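Local coordinates for protein FMN-dependent nitronate monooxygenase (Shewanella oneidensis, PDB 5LSM) that probably oxidises propionate 3-nitronate with molecular oxygen to 3-oxopropanoate, using flavin mononucleotide as its cofactor, at residues A[86-97]-A[282-293]. Sequence-based numbering, arbitrary orientation.
Sequences WLEQLAPYFAEF and RFMAEMGPMNEA
Tyr93 is the main bump of this contact: its ring pushes as a knob into a hole lined by Arg282, Phe283, Glu286 and Met287 on helix 282-287. The hydroxyl reaches the far wall, where Tyr93 OH donates to Glu286 OE1 at 2.6 Å, with ring and carboxylate nearly coplanar. Along one edge of the ring the Arg282 side chain runs antiparallel to that of Tyr93, its guanidinium turned 80° to the ring, so that Tyr93 CE1 lies over the guanidinium face, 3.5 Å from Arg282 NH2. Met287 CG closes in near the ring plane, 4.0 Å from Tyr93 CE2. Arg282 stands fully extended, CG anti to the backbone N (chi1 177°), which carries its head across to Glu96; there NH1 and NH2 grip the carboxylate end-on, Arg282 NH2 to Glu96 OE1 measuring 2.8 Å. Its NE turns back to Glu286 OE2 on the same helix. A leucine in place of Arg282 would probably leave Glu96 and Glu286 without their shared positive partner and strip one wall from the hole around Tyr93.

From the other side, Met287 folds twice (chi2 and chi3 both -67°) and rests its CE as a bump among Trp86 CH2, 3.8 Å away, Leu90 CD2 and Gln89 OE1. Separately, Leu90 CD2 meets the edge of Phe283 at CE1, 3.7 Å away. Beyond the helix, Asn291 ND2 sits at the edge of the indole; its amide is fixed by bonds to Met287 O and, as an Asx turn, from Ala293 N. Ala293 CB fits between Trp86 and Gln89, 3.6 Å from Gln89 NE2. Phe319 joins Tyr93, Phe283 and Phe97 in an aromatic cluster. The arrangement is a single knob-into-hole contact between widely spaced, roughly antiparallel helices (axes 13.4 Å apart), bordered by a salt-bridge network, well away from the flavin of this TIM-barrel-related nitronate monooxygenase.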
# COMPACT_ATOMS: atom_id res chain seq x y z
N TRP A 86 -22.45 -2.66 21.21
CA TRP A 86 -20.99 -2.71 21.17
C TRP A 86 -20.46 -2.83 22.59
O TRP A 86 -19.56 -3.63 22.86
CB TRP A 86 -20.44 -1.43 20.51
CG TRP A 86 -18.96 -1.39 20.40
CD1 TRP A 86 -18.14 -0.43 20.88
CD2 TRP A 86 -18.12 -2.38 19.78
NE1 TRP A 86 -16.83 -0.76 20.63
CE2 TRP A 86 -16.79 -1.95 19.94
CE3 TRP A 86 -18.36 -3.59 19.11
CZ2 TRP A 86 -15.71 -2.68 19.45
CZ3 TRP A 86 -17.28 -4.31 18.63
CH2 TRP A 86 -15.97 -3.85 18.81
N LEU A 87 -21.04 -2.05 23.49
CA LEU A 87 -20.71 -2.11 24.92
C LEU A 87 -20.88 -3.53 25.45
O LEU A 87 -20.00 -4.05 26.13
CB LEU A 87 -21.61 -1.14 25.70
CG LEU A 87 -20.99 -0.17 26.72
CD1 LEU A 87 -19.56 0.22 26.37
CD2 LEU A 87 -21.86 1.07 26.83
N GLU A 88 -21.98 -4.17 25.06
CA GLU A 88 -22.29 -5.53 25.48
C GLU A 88 -21.22 -6.49 25.02
O GLU A 88 -20.83 -7.40 25.75
CB GLU A 88 -23.65 -5.96 24.90
CG GLU A 88 -24.18 -7.28 25.43
CD GLU A 88 -25.38 -7.79 24.64
OE1 GLU A 88 -26.00 -6.99 23.90
OE2 GLU A 88 -25.71 -8.98 24.79
N GLN A 89 -20.76 -6.30 23.79
CA GLN A 89 -19.68 -7.12 23.22
C GLN A 89 -18.35 -7.03 23.98
O GLN A 89 -17.57 -7.99 23.99
CB GLN A 89 -19.43 -6.69 21.79
CG GLN A 89 -20.58 -6.96 20.86
CD GLN A 89 -20.10 -7.56 19.56
OE1 GLN A 89 -19.19 -8.40 19.55
NE2 GLN A 89 -20.69 -7.12 18.46
N LEU A 90 -18.07 -5.88 24.58
CA LEU A 90 -16.84 -5.69 25.34
C LEU A 90 -16.92 -6.15 26.82
O LEU A 90 -15.92 -6.09 27.54
CB LEU A 90 -16.42 -4.22 25.29
CG LEU A 90 -16.33 -3.64 23.87
CD1 LEU A 90 -16.11 -2.13 23.92
CD2 LEU A 90 -15.22 -4.32 23.10
N ALA A 91 -18.09 -6.62 27.24
CA ALA A 91 -18.32 -6.98 28.64
C ALA A 91 -17.20 -7.84 29.26
O ALA A 91 -16.74 -7.56 30.36
CB ALA A 91 -19.68 -7.67 28.78
N PRO A 92 -16.71 -8.86 28.54
CA PRO A 92 -15.61 -9.68 29.04
C PRO A 92 -14.36 -8.91 29.47
O PRO A 92 -13.73 -9.26 30.48
CB PRO A 92 -15.27 -10.58 27.85
CG PRO A 92 -16.56 -10.72 27.12
CD PRO A 92 -17.24 -9.39 27.27
N TYR A 93 -13.98 -7.89 28.70
CA TYR A 93 -12.83 -7.07 29.07
C TYR A 93 -13.13 -6.25 30.30
O TYR A 93 -12.29 -6.11 31.17
CB TYR A 93 -12.40 -6.15 27.93
CG TYR A 93 -12.02 -6.89 26.68
CD1 TYR A 93 -11.01 -7.85 26.69
CD2 TYR A 93 -12.69 -6.65 25.49
CE1 TYR A 93 -10.68 -8.56 25.55
CE2 TYR A 93 -12.37 -7.34 24.34
CZ TYR A 93 -11.37 -8.29 24.37
OH TYR A 93 -11.07 -8.96 23.21
N PHE A 94 -14.34 -5.70 30.38
CA PHE A 94 -14.72 -4.91 31.54
C PHE A 94 -14.62 -5.76 32.79
O PHE A 94 -14.04 -5.34 33.79
CB PHE A 94 -16.14 -4.38 31.38
CG PHE A 94 -16.29 -3.40 30.27
CD1 PHE A 94 -15.40 -2.34 30.14
CD2 PHE A 94 -17.31 -3.53 29.36
CE1 PHE A 94 -15.55 -1.42 29.13
CE2 PHE A 94 -17.47 -2.61 28.35
CZ PHE A 94 -16.58 -1.56 28.22
N ALA A 95 -15.13 -6.98 32.71
CA ALA A 95 -14.96 -7.96 33.77
C ALA A 95 -13.47 -8.24 34.09
O ALA A 95 -13.05 -8.19 35.24
CB ALA A 95 -15.67 -9.26 33.39
N GLU A 96 -12.69 -8.58 33.08
CA GLU A 96 -11.27 -8.89 33.28
C GLU A 96 -10.59 -7.76 34.06
O GLU A 96 -10.02 -7.98 35.11
CB GLU A 96 -10.59 -9.14 31.94
CG GLU A 96 -9.07 -9.22 32.01
CD GLU A 96 -8.44 -9.62 30.70
OE1 GLU A 96 -9.20 -9.78 29.71
OE2 GLU A 96 -7.20 -9.77 30.65
N PHE A 97 -10.82 -6.53 33.62
CA PHE A 97 -10.12 -5.37 34.16
C PHE A 97 -10.89 -4.68 35.29
O PHE A 97 -10.48 -3.61 35.77
CB PHE A 97 -9.84 -4.36 33.02
CG PHE A 97 -8.74 -4.79 32.09
CD1 PHE A 97 -9.03 -5.55 30.96
CD2 PHE A 97 -7.43 -4.40 32.33
CE1 PHE A 97 -8.02 -5.94 30.10
CE2 PHE A 97 -6.41 -4.81 31.48
CZ PHE A 97 -6.71 -5.58 30.36
N ARG A 282 -3.73 -6.71 21.07
CA ARG A 282 -4.65 -7.80 21.43
C ARG A 282 -6.07 -7.44 21.02
O ARG A 282 -6.80 -8.27 20.44
CB ARG A 282 -4.59 -8.06 22.95
CG ARG A 282 -5.56 -9.13 23.46
CD ARG A 282 -5.62 -9.11 24.99
NE ARG A 282 -6.73 -9.89 25.54
CZ ARG A 282 -7.18 -9.78 26.79
NH1 ARG A 282 -6.60 -8.93 27.64
NH2 ARG A 282 -8.23 -10.49 27.20
N PHE A 283 -6.47 -6.21 21.35
CA PHE A 283 -7.83 -5.76 21.08
C PHE A 283 -8.12 -5.89 19.57
O PHE A 283 -9.12 -6.50 19.18
CB PHE A 283 -8.01 -4.31 21.59
CG PHE A 283 -9.42 -3.78 21.48
CD1 PHE A 283 -10.51 -4.57 21.82
CD2 PHE A 283 -9.64 -2.48 21.08
CE1 PHE A 283 -11.80 -4.08 21.72
CE2 PHE A 283 -10.92 -1.99 20.96
CZ PHE A 283 -12.00 -2.79 21.27
N MET A 284 -7.17 -5.48 18.73
CA MET A 284 -7.37 -5.58 17.29
C MET A 284 -7.37 -7.03 16.82
O MET A 284 -8.20 -7.42 15.99
CB MET A 284 -6.30 -4.81 16.53
CG MET A 284 -6.28 -3.31 16.79
SD MET A 284 -4.73 -2.61 16.20
CE MET A 284 -4.41 -1.35 17.44
N ALA A 285 -6.45 -7.84 17.36
CA ALA A 285 -6.38 -9.25 16.98
C ALA A 285 -7.65 -10.04 17.37
O ALA A 285 -8.09 -10.91 16.62
CB ALA A 285 -5.15 -9.90 17.57
N GLU A 286 -8.26 -9.71 18.51
CA GLU A 286 -9.37 -10.51 19.05
C GLU A 286 -10.71 -10.02 18.55
O GLU A 286 -11.62 -10.81 18.43
CB GLU A 286 -9.37 -10.52 20.58
CG GLU A 286 -8.20 -11.28 21.18
CD GLU A 286 -8.15 -11.20 22.70
OE1 GLU A 286 -9.01 -10.51 23.29
OE2 GLU A 286 -7.23 -11.80 23.30
N MET A 287 -10.81 -8.72 18.28
CA MET A 287 -12.09 -8.09 17.94
C MET A 287 -12.11 -7.51 16.51
O MET A 287 -13.16 -7.05 16.05
CB MET A 287 -12.42 -6.99 18.96
CG MET A 287 -12.64 -7.50 20.39
SD MET A 287 -14.13 -8.52 20.55
CE MET A 287 -15.41 -7.30 20.24
N GLY A 288 -11.00 -7.60 15.80
CA GLY A 288 -10.89 -6.99 14.47
C GLY A 288 -9.91 -7.72 13.58
O GLY A 288 -9.96 -8.94 13.49
N PRO A 289 -8.98 -6.99 12.94
CA PRO A 289 -8.74 -5.56 13.11
C PRO A 289 -9.96 -4.66 12.79
O PRO A 289 -10.16 -3.62 13.45
CB PRO A 289 -7.60 -5.30 12.13
N MET A 290 -10.75 -5.04 11.78
CA MET A 290 -11.96 -4.29 11.39
C MET A 290 -13.17 -4.97 11.98
O MET A 290 -13.22 -6.19 12.07
CB MET A 290 -12.12 -4.25 9.85
CG MET A 290 -11.15 -3.34 9.11
SD MET A 290 -11.13 -1.62 9.67
CE MET A 290 -12.65 -0.98 8.97
N ASN A 291 -14.19 -4.17 12.31
CA ASN A 291 -15.43 -4.72 12.87
C ASN A 291 -16.66 -3.90 12.49
O ASN A 291 -16.76 -2.73 12.82
CB ASN A 291 -15.32 -4.84 14.39
CG ASN A 291 -16.35 -5.79 14.99
OD1 ASN A 291 -17.54 -5.72 14.68
ND2 ASN A 291 -15.89 -6.66 15.88
N GLU A 292 -17.66 -4.59 11.96
CA GLU A 292 -18.84 -3.95 11.38
C GLU A 292 -19.80 -3.44 12.46
O GLU A 292 -20.66 -2.60 12.19
CB GLU A 292 -19.55 -4.94 10.46
CG GLU A 292 -18.65 -5.54 9.37
CD GLU A 292 -17.63 -6.59 9.88
OE1 GLU A 292 -17.90 -7.31 10.88
OE2 GLU A 292 -16.55 -6.71 9.25
N ALA A 293 -19.61 -3.89 13.71
CA ALA A 293 -20.51 -3.56 14.83
C ALA A 293 -20.16 -2.27 15.61
O ALA A 293 -20.94 -1.82 16.44
CB ALA A 293 -20.56 -4.74 15.80